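Local coordinates for protein lasso peptide isopeptidase AtxE2 (Asticcacaulis excentricus, PDB 5TXE) that hydrolyses the isopeptide bond of the lasso peptides astexin-2 and astexin-3, turning the threaded substrates into linear peptides, at residues 54-60 with 350-354; 117-122 with 222-227; 140-144 with 173-178; 554-559 with 575-581. The protein carries 1 engineered substitution. All coordinates share one frame; numbering follows the deposited sequence.

Contact 1: 54-60 with 350-354; sequences ASETTPL and LLQGC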
# COMPACT_ATOMS: atom_id res chain seq x y z
N ALA A 54 4.24 -1.98 2.45
CA ALA A 54 5.64 -2.19 2.22
C ALA A 54 5.90 -3.62 1.79
O ALA A 54 5.22 -4.52 2.24
CB ALA A 54 6.40 -1.93 3.48
N SER A 55 6.90 -3.80 0.95
CA SER A 55 7.25 -5.15 0.53
C SER A 55 8.78 -5.33 0.58
O SER A 55 9.53 -4.52 1.18
CB SER A 55 6.68 -5.40 -0.87
OG SER A 55 7.36 -4.56 -1.80
N GLU A 56 9.26 -6.37 -0.08
CA GLU A 56 10.69 -6.74 0.01
C GLU A 56 11.68 -5.68 -0.32
O GLU A 56 12.71 -5.61 0.33
CB GLU A 56 11.01 -7.96 -0.89
CG GLU A 56 10.45 -9.27 -0.40
CD GLU A 56 9.10 -9.57 -1.01
OE1 GLU A 56 8.27 -8.62 -1.18
OE2 GLU A 56 8.87 -10.75 -1.35
N THR A 57 11.40 -4.86 -1.30
CA THR A 57 12.33 -3.83 -1.73
C THR A 57 12.02 -2.45 -1.19
O THR A 57 12.59 -1.46 -1.65
CB THR A 57 12.36 -3.74 -3.28
OG1 THR A 57 11.09 -3.36 -3.74
CG2 THR A 57 12.62 -5.10 -3.91
N THR A 58 11.10 -2.34 -0.25
CA THR A 58 10.80 -1.01 0.31
C THR A 58 12.00 -0.53 1.09
O THR A 58 12.40 -1.18 2.08
CB THR A 58 9.57 -1.09 1.24
OG1 THR A 58 8.40 -1.45 0.49
CG2 THR A 58 9.37 0.27 1.91
N PRO A 59 12.59 0.60 0.71
CA PRO A 59 13.88 0.98 1.34
C PRO A 59 13.76 1.69 2.70
O PRO A 59 14.22 2.82 2.86
CB PRO A 59 14.48 1.93 0.32
CG PRO A 59 13.27 2.59 -0.32
CD PRO A 59 12.18 1.55 -0.34
N LEU A 60 13.16 1.02 3.65
CA LEU A 60 12.70 1.67 4.88
C LEU A 60 13.74 1.74 6.01
O LEU A 60 13.46 2.30 7.10
CB LEU A 60 11.38 1.04 5.40
CG LEU A 60 11.25 -0.46 5.43
CD1 LEU A 60 12.27 -1.02 6.40
CD2 LEU A 60 9.84 -0.88 5.86
N LEU A 350 5.79 -10.92 6.22
CA LEU A 350 6.59 -10.21 5.27
C LEU A 350 7.91 -9.85 5.90
O LEU A 350 7.97 -9.57 7.10
CB LEU A 350 5.88 -8.91 4.85
CG LEU A 350 4.51 -9.03 4.21
CD1 LEU A 350 3.69 -7.73 4.21
CD2 LEU A 350 4.73 -9.53 2.80
N LEU A 351 8.95 -9.83 5.08
CA LEU A 351 10.23 -9.24 5.43
C LEU A 351 10.47 -8.13 4.45
O LEU A 351 10.44 -8.36 3.26
CB LEU A 351 11.37 -10.22 5.31
CG LEU A 351 11.37 -11.41 6.22
CD1 LEU A 351 12.56 -12.28 5.83
CD2 LEU A 351 11.48 -10.99 7.67
N GLN A 352 10.74 -6.94 4.96
CA GLN A 352 10.76 -5.76 4.14
C GLN A 352 12.07 -5.00 4.34
O GLN A 352 12.54 -4.85 5.47
CB GLN A 352 9.59 -4.87 4.58
CG GLN A 352 8.24 -5.53 4.39
CD GLN A 352 7.23 -5.14 5.45
OE1 GLN A 352 7.57 -4.94 6.61
NE2 GLN A 352 5.97 -5.10 5.07
N GLY A 353 12.62 -4.49 3.27
CA GLY A 353 13.76 -3.58 3.37
C GLY A 353 15.08 -4.17 3.85
O GLY A 353 16.01 -3.43 4.24
N CYS A 354 15.14 -5.49 3.85
CA CYS A 354 16.26 -6.20 4.44
C CYS A 354 17.60 -5.77 3.85
O CYS A 354 17.74 -5.58 2.65
CB CYS A 354 16.14 -7.69 4.20
SG CYS A 354 14.71 -8.57 4.90
O HOH W 1 13.70 -7.48 2.21
O HOH W 2 15.81 -5.02 0.24

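Contact 2: 117-122 with 222-227; sequences GYARNA and RVLEPI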
# COMPACT_ATOMS: atom_id res chain seq x y z
N GLY A 117 1.52 11.15 -18.05
CA GLY A 117 2.01 12.34 -18.71
C GLY A 117 1.95 13.61 -17.89
O GLY A 117 2.40 14.69 -18.36
N TYR A 118 1.47 13.51 -16.65
CA TYR A 118 1.59 14.59 -15.69
C TYR A 118 2.91 14.49 -14.93
O TYR A 118 3.35 13.40 -14.54
CB TYR A 118 0.43 14.57 -14.68
CG TYR A 118 -0.91 14.73 -15.35
CD1 TYR A 118 -1.20 15.86 -16.13
CD2 TYR A 118 -1.89 13.76 -15.24
CE1 TYR A 118 -2.41 16.03 -16.75
CE2 TYR A 118 -3.12 13.94 -15.84
CZ TYR A 118 -3.37 15.08 -16.62
OH TYR A 118 -4.58 15.27 -17.27
N ALA A 119 3.51 15.63 -14.65
CA ALA A 119 4.74 15.67 -13.86
C ALA A 119 4.55 15.26 -12.39
O ALA A 119 5.46 14.74 -11.74
CB ALA A 119 5.37 17.05 -13.94
N ARG A 120 3.34 15.44 -11.89
CA ARG A 120 3.01 15.02 -10.56
C ARG A 120 1.55 14.64 -10.43
O ARG A 120 0.73 15.48 -10.45
CB ARG A 120 3.28 16.16 -9.59
CG ARG A 120 3.12 15.71 -8.16
CD ARG A 120 3.77 16.66 -7.20
NE ARG A 120 2.86 17.76 -6.93
CZ ARG A 120 3.24 18.88 -6.32
NH1 ARG A 120 4.51 19.05 -5.93
NH2 ARG A 120 2.34 19.84 -6.09
N ASN A 121 1.23 13.35 -10.32
CA ASN A 121 -0.14 12.92 -10.26
C ASN A 121 -0.71 13.33 -8.89
O ASN A 121 0.04 13.67 -7.99
CB ASN A 121 -0.18 11.39 -10.46
CG ASN A 121 -1.58 10.85 -10.81
OD1 ASN A 121 -2.43 11.56 -11.37
ND2 ASN A 121 -1.82 9.57 -10.47
N ALA A 122 -2.02 13.29 -8.71
CA ALA A 122 -2.53 13.47 -7.36
C ALA A 122 -1.90 12.42 -6.40
O ALA A 122 -1.70 11.30 -6.78
CB ALA A 122 -4.04 13.36 -7.35
N ARG A 222 -2.88 20.90 -14.74
CA ARG A 222 -1.68 20.31 -14.16
C ARG A 222 -0.49 20.55 -15.08
O ARG A 222 -0.64 20.77 -16.29
CB ARG A 222 -1.90 18.80 -14.00
CG ARG A 222 -3.16 18.53 -13.24
CD ARG A 222 -3.27 17.54 -12.06
NE ARG A 222 -3.21 16.13 -12.41
CZ ARG A 222 -3.76 15.09 -11.74
NH1 ARG A 222 -4.57 15.22 -10.68
NH2 ARG A 222 -3.51 13.86 -12.19
N VAL A 223 0.69 20.44 -14.51
CA VAL A 223 1.91 20.54 -15.24
C VAL A 223 2.13 19.23 -15.97
O VAL A 223 2.11 18.15 -15.36
CB VAL A 223 3.11 20.73 -14.28
CG1 VAL A 223 4.42 20.66 -15.03
CG2 VAL A 223 2.98 22.04 -13.48
N LEU A 224 2.39 19.32 -17.26
CA LEU A 224 2.71 18.15 -18.12
C LEU A 224 4.21 17.86 -18.12
O LEU A 224 5.03 18.77 -18.14
CB LEU A 224 2.29 18.44 -19.56
CG LEU A 224 0.80 18.78 -19.70
CD1 LEU A 224 0.47 19.24 -21.14
CD2 LEU A 224 -0.06 17.58 -19.30
N GLU A 225 4.56 16.58 -18.18
CA GLU A 225 5.89 16.18 -18.62
C GLU A 225 6.19 16.76 -20.01
O GLU A 225 5.26 16.97 -20.77
CB GLU A 225 5.94 14.66 -18.65
CG GLU A 225 6.02 14.02 -17.27
CD GLU A 225 7.32 14.40 -16.55
OE1 GLU A 225 8.27 14.92 -17.19
OE2 GLU A 225 7.40 14.15 -15.34
N PRO A 226 7.44 17.00 -20.41
CA PRO A 226 8.64 16.59 -19.68
C PRO A 226 9.07 17.71 -18.75
O PRO A 226 9.06 18.87 -19.15
CB PRO A 226 9.69 16.44 -20.80
CG PRO A 226 9.29 17.51 -21.80
CD PRO A 226 7.77 17.64 -21.71
N ILE A 227 9.45 17.36 -17.55
CA ILE A 227 10.06 18.33 -16.66
C ILE A 227 11.35 17.67 -16.18
O ILE A 227 11.32 16.59 -15.61
CB ILE A 227 9.20 18.57 -15.41
CG1 ILE A 227 7.89 19.26 -15.73
CG2 ILE A 227 9.96 19.38 -14.37
CD1 ILE A 227 8.00 20.65 -16.34
O HOH W 3 1.60 17.49 -12.76

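Contact 3: 140-144 with 173-178; sequences HLAYL and IEDVQW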
# COMPACT_ATOMS: atom_id res chain seq x y z
N HIS A 140 26.84 10.93 10.70
CA HIS A 140 25.67 11.76 10.44
C HIS A 140 24.75 11.07 9.45
O HIS A 140 25.19 10.19 8.71
CB HIS A 140 26.08 13.08 9.86
CG HIS A 140 26.84 13.92 10.82
ND1 HIS A 140 28.20 13.79 11.01
CD2 HIS A 140 26.42 14.87 11.69
CE1 HIS A 140 28.59 14.64 11.94
NE2 HIS A 140 27.53 15.31 12.36
N LEU A 141 23.49 11.45 9.51
CA LEU A 141 22.49 11.04 8.60
C LEU A 141 22.06 12.24 7.81
O LEU A 141 22.03 13.34 8.32
CB LEU A 141 21.30 10.47 9.38
CG LEU A 141 21.48 9.26 10.27
CD1 LEU A 141 20.15 8.85 10.90
CD2 LEU A 141 21.99 8.11 9.45
N ALA A 142 21.73 12.02 6.54
CA ALA A 142 21.00 12.99 5.72
C ALA A 142 19.71 12.31 5.21
O ALA A 142 19.73 11.11 4.90
CB ALA A 142 21.81 13.44 4.56
N TYR A 143 18.62 13.07 5.13
CA TYR A 143 17.31 12.50 4.81
C TYR A 143 16.40 13.64 4.49
O TYR A 143 16.66 14.80 4.86
CB TYR A 143 16.75 11.69 5.97
CG TYR A 143 16.66 12.45 7.27
CD1 TYR A 143 17.76 12.55 8.10
CD2 TYR A 143 15.48 13.09 7.68
CE1 TYR A 143 17.71 13.26 9.28
CE2 TYR A 143 15.44 13.83 8.87
CZ TYR A 143 16.56 13.91 9.66
OH TYR A 143 16.60 14.60 10.82
N LEU A 144 15.33 13.34 3.76
CA LEU A 144 14.30 14.32 3.45
C LEU A 144 13.30 14.49 4.60
O LEU A 144 13.00 13.54 5.31
CB LEU A 144 13.50 13.87 2.21
CG LEU A 144 14.34 13.56 0.97
CD1 LEU A 144 13.40 13.11 -0.13
CD2 LEU A 144 15.14 14.77 0.56
N ILE A 173 13.09 19.13 -2.39
CA ILE A 173 14.21 18.27 -2.71
C ILE A 173 13.63 16.87 -2.85
O ILE A 173 12.85 16.44 -1.98
CB ILE A 173 15.24 18.24 -1.61
CG1 ILE A 173 15.76 19.64 -1.25
CG2 ILE A 173 16.40 17.32 -2.01
CD1 ILE A 173 16.02 20.51 -2.45
N GLU A 174 14.07 16.13 -3.86
CA GLU A 174 13.53 14.77 -4.14
C GLU A 174 14.43 13.64 -3.74
O GLU A 174 13.96 12.54 -3.58
CB GLU A 174 13.15 14.64 -5.62
CG GLU A 174 11.95 15.53 -5.93
CD GLU A 174 11.55 15.64 -7.39
OE1 GLU A 174 12.01 14.80 -8.23
OE2 GLU A 174 10.76 16.57 -7.71
N ASP A 175 15.74 13.91 -3.56
CA ASP A 175 16.68 12.87 -3.15
C ASP A 175 18.01 13.53 -2.78
O ASP A 175 18.29 14.66 -3.16
CB ASP A 175 16.96 11.89 -4.31
CG ASP A 175 17.33 10.48 -3.82
OD1 ASP A 175 17.51 10.21 -2.60
OD2 ASP A 175 17.50 9.62 -4.69
N VAL A 176 18.83 12.75 -2.09
CA VAL A 176 20.10 13.21 -1.58
C VAL A 176 21.04 12.01 -1.30
O VAL A 176 20.57 10.93 -0.93
CB VAL A 176 19.85 14.02 -0.28
CG1 VAL A 176 19.25 13.13 0.81
CG2 VAL A 176 21.15 14.67 0.20
N GLN A 177 22.33 12.19 -1.52
CA GLN A 177 23.38 11.24 -1.09
C GLN A 177 24.62 12.04 -0.65
O GLN A 177 24.83 13.17 -1.09
CB GLN A 177 23.87 10.36 -2.24
CG GLN A 177 22.88 9.38 -2.78
CD GLN A 177 22.71 8.08 -1.99
OE1 GLN A 177 23.54 7.67 -1.11
NE2 GLN A 177 21.59 7.39 -2.31
N TRP A 178 25.45 11.40 0.18
CA TRP A 178 26.76 11.93 0.53
C TRP A 178 27.76 11.62 -0.58
O TRP A 178 27.82 10.50 -1.05
CB TRP A 178 27.23 11.25 1.81
CG TRP A 178 26.35 11.50 2.99
CD1 TRP A 178 25.29 10.74 3.44
CD2 TRP A 178 26.48 12.57 3.91
NE1 TRP A 178 24.78 11.28 4.58
CE2 TRP A 178 25.48 12.41 4.89
CE3 TRP A 178 27.37 13.65 4.02
CZ2 TRP A 178 25.33 13.29 5.94
CZ3 TRP A 178 27.22 14.53 5.06
CH2 TRP A 178 26.20 14.34 6.02

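Contact 4: 554-559 with 575-581; sequences DSFTAS and IETDQAD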
# COMPACT_ATOMS: atom_id res chain seq x y z
N ASP A 554 -18.31 3.97 -12.83
CA ASP A 554 -19.31 4.43 -13.82
C ASP A 554 -18.65 5.36 -14.79
O ASP A 554 -17.49 5.75 -14.56
CB ASP A 554 -20.58 5.02 -13.17
CG ASP A 554 -20.37 6.37 -12.41
OD1 ASP A 554 -19.22 6.86 -12.26
OD2 ASP A 554 -21.40 6.94 -11.93
N SER A 555 -19.33 5.67 -15.89
CA SER A 555 -18.73 6.55 -16.90
C SER A 555 -18.48 7.93 -16.35
O SER A 555 -17.48 8.57 -16.72
CB SER A 555 -19.57 6.68 -18.19
OG SER A 555 -20.85 7.17 -17.87
N PHE A 556 -19.35 8.40 -15.47
CA PHE A 556 -19.18 9.73 -14.96
C PHE A 556 -17.82 9.84 -14.27
O PHE A 556 -16.98 10.71 -14.58
CB PHE A 556 -20.27 10.08 -14.00
CG PHE A 556 -20.07 11.44 -13.38
CD1 PHE A 556 -20.26 12.55 -14.12
CD2 PHE A 556 -19.66 11.57 -12.08
CE1 PHE A 556 -20.07 13.81 -13.57
CE2 PHE A 556 -19.45 12.81 -11.52
CZ PHE A 556 -19.68 13.97 -12.27
N THR A 557 -17.56 8.90 -13.39
CA THR A 557 -16.30 8.92 -12.66
C THR A 557 -15.11 8.64 -13.58
O THR A 557 -14.10 9.33 -13.53
CB THR A 557 -16.31 7.91 -11.48
OG1 THR A 557 -17.40 8.19 -10.59
CG2 THR A 557 -15.08 7.99 -10.72
N ALA A 558 -15.23 7.65 -14.46
CA ALA A 558 -14.08 7.18 -15.23
C ALA A 558 -13.77 8.02 -16.47
O ALA A 558 -12.62 8.08 -16.94
CB ALA A 558 -14.34 5.75 -15.62
N SER A 559 -14.80 8.61 -17.06
CA SER A 559 -14.64 9.38 -18.29
C SER A 559 -14.70 10.86 -17.88
O SER A 559 -13.69 11.56 -17.96
CB SER A 559 -15.74 9.07 -19.29
OG SER A 559 -15.71 10.00 -20.35
N ILE A 575 -11.01 -0.29 -19.69
CA ILE A 575 -12.09 0.50 -19.11
C ILE A 575 -12.76 1.26 -20.25
O ILE A 575 -12.13 2.14 -20.85
CB ILE A 575 -11.57 1.48 -18.06
CG1 ILE A 575 -10.64 0.78 -17.03
CG2 ILE A 575 -12.73 2.18 -17.36
CD1 ILE A 575 -11.35 -0.19 -16.14
N GLU A 576 -14.04 1.01 -20.51
CA GLU A 576 -14.68 1.57 -21.71
C GLU A 576 -15.18 3.02 -21.52
O GLU A 576 -16.37 3.30 -21.51
CB GLU A 576 -15.82 0.66 -22.19
CG GLU A 576 -15.43 -0.79 -22.46
CD GLU A 576 -14.34 -1.01 -23.52
OE1 GLU A 576 -14.07 -0.12 -24.35
OE2 GLU A 576 -13.75 -2.12 -23.51
N THR A 577 -14.24 3.94 -21.45
CA THR A 577 -14.56 5.35 -21.22
C THR A 577 -15.15 6.06 -22.44
O THR A 577 -15.69 7.15 -22.33
CB THR A 577 -13.33 6.08 -20.79
OG1 THR A 577 -12.30 5.86 -21.76
CG2 THR A 577 -12.88 5.55 -19.43
N ASP A 578 -15.14 5.41 -23.58
CA ASP A 578 -15.88 5.91 -24.75
C ASP A 578 -17.37 5.49 -24.75
O ASP A 578 -18.13 5.95 -25.58
CB ASP A 578 -15.22 5.48 -26.04
CG ASP A 578 -15.05 3.93 -26.16
OD1 ASP A 578 -15.21 3.17 -25.17
OD2 ASP A 578 -14.72 3.49 -27.28
N GLN A 579 -17.79 4.63 -23.82
CA GLN A 579 -19.24 4.39 -23.64
C GLN A 579 -19.80 5.34 -22.55
O GLN A 579 -19.20 5.53 -21.48
CB GLN A 579 -19.49 2.92 -23.25
CG GLN A 579 -19.23 1.90 -24.36
CD GLN A 579 -19.45 0.48 -23.84
OE1 GLN A 579 -20.34 0.23 -23.02
NE2 GLN A 579 -18.59 -0.42 -24.25
N ALA A 580 -20.95 5.91 -22.87
CA ALA A 580 -21.77 6.61 -21.91
C ALA A 580 -22.30 5.62 -20.86
O ALA A 580 -22.12 4.39 -20.97
CB ALA A 580 -22.94 7.28 -22.64
N ASP A 581 -22.97 6.15 -19.85
CA ASP A 581 -23.28 5.32 -18.73
C ASP A 581 -24.31 4.25 -18.96
O ASP A 581 -24.41 3.32 -18.15
CB ASP A 581 -23.78 6.13 -17.54
CG ASP A 581 -23.41 5.45 -16.23
OD1 ASP A 581 -22.31 4.78 -16.13
OD2 ASP A 581 -24.26 5.52 -15.35

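Contact 1: 54-60 with 350-354
L350 meets the loop 54-60 through a methyl alone: its CD1 lies 4.1 Å from A54 O. L351 touches with its backbone instead. Its carbonyl oxygen comes up against the CA and CG of E56, while its side chain turns to M329 and L319. Q352 carries the most area of any residue here. The backbone itself sets its CB 3.4 Å from S55 O. From there CG stands anti to its own carbonyl carbon (chi1 -62°), and a bend at chi2 carries the amide on to A54. There Q352 NE2 donates to A54 O over 3.0 Å, arriving from above the carbonyl plane. The same NE2 also bonds E366, and with two acceptors the amide is held against rotation. L60 crosses Q352 obliquely, CD2 on its CB and CD1 near its carbonyl oxygen. At G353 the chain turns a corner with positive phi (68°), and packing is tight: T58 O sits only 3.0 Å from G353 CA. G353 N donates to E56 O at 3.1 Å. That oxygen is gripped further by two waters, one of which accepts from C354 N and the other of which donates to C354 O. C354 is itself tied to C363 by a disulfide, and the E56 carboxylate makes a salt bridge to R321 and a hydrogen bond to T305. Strand 350-357 opens the last four-stranded antiparallel sheet before the catalytic domain, and the contact sets the loop ahead of strand 61-63, in the first antiparallel sheet, beside it. First and last sheets meet here, as expected where the beta-propeller of a prolyl oligopeptidase-family enzyme closes its ring.

Contact 2: 117-122 with 222-227
R222 and Y118 meet as a cation-pi pair, with R222 CZ 4.5 Å from the centre of the Y118 ring. The two planes stand 79° apart, so the guanidinium presents its edge to the ring and does not lie flat on it. R222 NE hangs over the middle of the ring face, and NH2 drops to 3.5 Å from Y118 CD2. Bends at chi2 (-133°) and chi3 fold the arginine chain back over the tyrosine. One guanidinium face is then covered by the N121-A122 backbone, and NH2 comes 2.7 Å from N121 OD1. R222 NE is buried here and has no hydrogen-bonding partner in the model. Y118 has L224 CD2 beside CD1, and its hydroxyl is bonded to E211 O.

A119, the third large contributor, works through both backbone and methyl. Its N donates almost straight to V223 O (3.0 Å, 169°), and E225 N returns a bond to G117 O. Together these bracket Y118 and L224 as a single antiparallel, non-hydrogen-bonded bridge. V223 O is shared with a water that accepts from R120 N. The A119 methyl rests on I227 CG1 at 3.8 Å and on V223 CG1, while E225 OE2 lies close to A119 CA.

N121 ND2 bonds the backbone of the bound peptide, so the arginine flanks a substrate-facing residue. Around the pair, helix 190-202 packs F192 on A119 and V223, helix 563-570 puts R565 and I566 against Y118, and both loops lie ahead of strands, 133-134 and 230-235 respectively.

Contact 3: 140-144 with 173-178
Strands 140-144 and 173-178 run nearly antiparallel, 167° between their directions, with axes 7.0 Å apart at closest approach. That spacing is too wide for paired backbones: the two lie face over face, and Y143 and V176 have the nearest CA atoms. What fills the gap is side chain. At one end L144 splits its methyls, CD1 going to E174 O at 3.5 Å and CD2 to I173 CG2 at 3.8 Å. CG stands anti to the carbonyl carbon (chi1 -54°), which aims this fork at the partner strand. V176 stands next in line, its CG1 4.4 Å from L144 CD2.

The far end belongs to W178. The A142 methyl sits 3.7 Å from W178 NE1, obliquely to the indole, while L141 C lies at the ring edge, in its plane. H140 CB reaches CZ2 and CH2 of the same ring at 4.0 Å. W178 NE1 donates to R133 O, fixing the turn of the indole. R133 also pairs with D175 OD1, an oxygen that takes a weak bond from V176 N.

The strands come from two successive four-stranded antiparallel sheets, 173-178 being the first strand of its sheet and 140-147 the second of the one before. Apolar face-to-face packing of this kind is how neighbouring blades of a beta-propeller meet.

Contact 4: 554-559 with 575-581
S555 N meets the D581 carboxylate from above its plane, donating to OD1 almost straight (3.1 Å, 171°). S555 OG lies 3.3 Å from the same OD1, a weak bond whose proton may go elsewhere. D581 OD2 is held by S590. The second flat group, the D554 carboxylate, is used from within its own segment: T557 OG1 reaches OD1 on the syn side, near the plane, whereas T557 N comes from above it at 2.9 Å, the N-cap bond of helix 555-560. D554 touches D581 with its CB, 3.4 Å from D581 OD1, and the two OD2 atoms are 4.7 Å apart. Such like charges would tend to repel each other, though the amide groups at the start of the helix probably ease this.

D554 CG sits between its own backbone N and carbonyl carbon (chi1 68°), folding the carboxylate back over the first turn. S555 CB also packs on Q579 O at 3.5 Å. Further along the helix, T577 CG2 lies 3.6 Å from A558 O, which accepts from N562 ND2. The A558 methyl faces I575 CG2, and S559 OG makes only a long, weak bond to T577 O. T577 OG1 itself bonds S567 O.

In sum, a loop carboxylate takes the first amide of a capped helix while the helix's own Asp takes the third. Both segments belong to the catalytic domain, where N562 is important for activity and binds astexin-3; A558 and I575 pack on an apolar side chain of the bound peptide, making this part of the substrate-binding wall.

Overall arrangement
From the N terminus, residues 54-60 come first and wait until 350-354 to close contact 1, a loop of nearly 300 residues. Inside it, contact 2 opens at 117-122 and closes at 222-227, and contact 3 lies wholly within that smaller loop, between 140-144 and 173-178; none of them cross. The atoms of contacts 2 and 3 come within about 7 Å, while the nearest atoms of contacts 1 and 2 are about 17 Å apart. These three belong to the part built of antiparallel sheets. Contact 4 follows in series in the catalytic domain, about 10 Å from contact 2 at nearest atoms, and both line the bound lasso peptide from the two halves of the enzyme.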